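PDB 2HC9: leucine aminopeptidase 1, which removes N-terminal amino acids from peptides, preferably leucine, using two zinc ions per subunit, and probably serves as a digestive enzyme in Caenorhabditis elegans. Local coordinates for residues A[27-32]-A[74-79]. The protein carries 1 engineered substitution. Numbering follows the deposited sequence. Where two conformers were deposited one is given.
Sequences SVLKNV and LITVPD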
loop_
_atom_site.group_PDB
_atom_site.type_symbol
_atom_site.label_atom_id
_atom_site.label_comp_id
_atom_site.label_asym_id
_atom_site.label_seq_id
_atom_site.Cartn_x
_atom_site.Cartn_y
_atom_site.Cartn_z
ATOM N N SER A 27 -11.408 -19.502 -45.268
ATOM C CA SER A 27 -11.902 -19.373 -46.630
ATOM C C SER A 27 -10.894 -19.937 -47.624
ATOM O O SER A 27 -11.290 -20.496 -48.660
ATOM C CB SER A 27 -12.223 -17.913 -46.982
ATOM O OG SER A 27 -11.049 -17.104 -46.908
ATOM N N VAL A 28 -9.602 -19.802 -47.312
ATOM C CA VAL A 28 -8.538 -20.279 -48.204
ATOM C C VAL A 28 -8.456 -21.808 -48.119
ATOM O O VAL A 28 -8.471 -22.517 -49.148
ATOM C CB VAL A 28 -7.174 -19.639 -47.857
ATOM C CG1 VAL A 28 -6.058 -20.278 -48.680
ATOM C CG2 VAL A 28 -7.226 -18.100 -48.074
ATOM N N LEU A 29 -8.404 -22.308 -46.885
ATOM C CA LEU A 29 -8.414 -23.755 -46.623
ATOM C C LEU A 29 -9.597 -24.470 -47.272
ATOM O O LEU A 29 -9.445 -25.592 -47.763
ATOM C CB LEU A 29 -8.388 -24.055 -45.117
ATOM C CG LEU A 29 -7.122 -23.635 -44.352
ATOM C CD1 LEU A 29 -7.282 -23.895 -42.847
ATOM C CD2 LEU A 29 -5.890 -24.343 -44.883
ATOM N N LYS A 30 -10.767 -23.821 -47.274
ATOM C CA LYS A 30 -11.962 -24.384 -47.917
ATOM C C LYS A 30 -11.716 -24.659 -49.407
ATOM O O LYS A 30 -12.302 -25.573 -49.981
ATOM C CB LYS A 30 -13.144 -23.425 -47.778
ATOM C CG LYS A 30 -13.964 -23.605 -46.528
ATOM C CD LYS A 30 -15.189 -22.666 -46.532
ATOM C CE LYS A 30 -15.957 -22.734 -47.863
ATOM N NZ LYS A 30 -17.443 -22.587 -47.701
ATOM N N ASN A 31 -10.864 -23.859 -50.030
ATOM C CA ASN A 31 -10.611 -23.993 -51.460
ATOM C C ASN A 31 -9.380 -24.812 -51.822
ATOM O O ASN A 31 -9.106 -25.046 -52.999
ATOM C CB ASN A 31 -10.582 -22.624 -52.130
ATOM C CG ASN A 31 -11.970 -22.019 -52.246
ATOM O OD1 ASN A 31 -12.134 -20.810 -52.182
ATOM N ND2 ASN A 31 -12.974 -22.866 -52.396
ATOM N N VAL A 32 -8.643 -25.266 -50.816
ATOM C CA VAL A 32 -7.473 -26.099 -51.079
ATOM C C VAL A 32 -7.915 -27.494 -51.561
ATOM O O VAL A 32 -8.762 -28.134 -50.936
ATOM C CB VAL A 32 -6.570 -26.209 -49.826
ATOM C CG1 VAL A 32 -5.469 -27.259 -50.051
ATOM C CG2 VAL A 32 -5.952 -24.843 -49.516
ATOM N N LEU A 74 -3.305 -28.612 -37.688
ATOM C CA LEU A 74 -3.859 -27.606 -38.603
ATOM C C LEU A 74 -4.241 -26.368 -37.772
ATOM O O LEU A 74 -4.948 -26.478 -36.776
ATOM C CB LEU A 74 -5.119 -28.154 -39.286
ATOM C CG LEU A 74 -5.967 -27.198 -40.147
ATOM C CD1 LEU A 74 -5.232 -26.801 -41.414
ATOM C CD2 LEU A 74 -7.284 -27.834 -40.530
ATOM N N ILE A 75 -3.778 -25.208 -38.212
ATOM C CA ILE A 75 -4.145 -23.933 -37.602
ATOM C C ILE A 75 -5.060 -23.170 -38.569
ATOM O O ILE A 75 -4.660 -22.819 -39.681
ATOM C CB ILE A 75 -2.889 -23.091 -37.237
ATOM C CG1 ILE A 75 -2.119 -23.775 -36.096
ATOM C CG2 ILE A 75 -3.289 -21.638 -36.848
ATOM C CD1 ILE A 75 -0.777 -23.051 -35.751
ATOM N N THR A 76 -6.297 -22.949 -38.132
ATOM C CA THR A 76 -7.241 -22.152 -38.888
ATOM C C THR A 76 -7.240 -20.706 -38.382
ATOM O O THR A 76 -7.456 -20.447 -37.192
ATOM C CB THR A 76 -8.661 -22.770 -38.829
ATOM O OG1 THR A 76 -8.608 -24.123 -39.315
ATOM C CG2 THR A 76 -9.642 -21.963 -39.676
ATOM N N VAL A 77 -7.002 -19.782 -39.300
ATOM C CA VAL A 77 -6.944 -18.352 -39.013
ATOM C C VAL A 77 -8.313 -17.764 -39.375
ATOM O O VAL A 77 -8.865 -18.096 -40.420
ATOM C CB VAL A 77 -5.843 -17.686 -39.913
ATOM C CG1 VAL A 77 -5.720 -16.161 -39.649
ATOM C CG2 VAL A 77 -4.497 -18.368 -39.667
ATOM N N PRO A 78 -8.863 -16.875 -38.525
ATOM C CA PRO A 78 -10.151 -16.277 -38.902
ATOM C C PRO A 78 -10.066 -15.385 -40.136
ATOM O O PRO A 78 -9.025 -14.763 -40.405
ATOM C CB PRO A 78 -10.578 -15.483 -37.663
ATOM C CG PRO A 78 -9.397 -15.394 -36.781
ATOM C CD PRO A 78 -8.359 -16.396 -37.221
ATOM N N ASP A 79 -11.164 -15.343 -40.886
ATOM C CA ASP A 79 -11.280 -14.468 -42.036
ATOM C C ASP A 79 -11.691 -13.039 -41.666
ATOM O O ASP A 79 -11.174 -12.076 -42.229
ATOM C CB ASP A 79 -12.273 -15.060 -43.025
ATOM C CG ASP A 79 -11.643 -16.142 -43.878
ATOM O OD1 ASP A 79 -10.788 -15.818 -44.723
ATOM O OD2 ASP A 79 -12.006 -17.306 -43.688
#
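Asp79 meets Ser27 with both oxygens of its carboxylate. OD2 of Asp79 accepts the backbone N-H of Ser27 at 2.8 Å, through the lone pair on the side of OD1. That bond is bent, with an angle of 141° at the hydrogen. Ser27 OG donates to Asp79 OD1 at 2.5 Å, a very short bond whose exact length is doubtful, and lies above the carboxylate plane, 37° out of it. The hydroxyl reaches OD1 because chi1 of Ser27 is 62°, which places OG between the backbone N and the carbonyl carbon. Together the two bonds probably limit how the carboxylate can turn. The acid sits at the N-terminal end of helix 26-31, where its negative charge would probably suit the helix dipole. Lys25, in the strand before the helix, also touches Asp79. An alanine in place of Asp79 would probably leave the N-H and the hydroxyl of Ser27 without these acceptors and weaken the tie between the start of the helix and the loop after strand 72-77.

Leu29 carries the apolar half of the contact. Its CB points toward the strand, and its CD1 does the touching. Leu29 CD1 meets Leu74 CD1 at 3.8 Å, the two side chains passing each other in opposite directions. Leu74 also packs on Trp52, Met55 and Ile56 of helix 49-58, so Leu29 borders a larger apolar cluster.

Helix 26-31 follows strand 18-25 directly, and that strand pairs in parallel with strand 72-77. The axes of segments 27-31 and 74-77 come within 9.0 Å of each other. Such helix-on-sheet packing is characteristic of the alpha/beta N-terminal domain of M17 aminopeptidases, a macro-like fold, and here lies away from the zinc site.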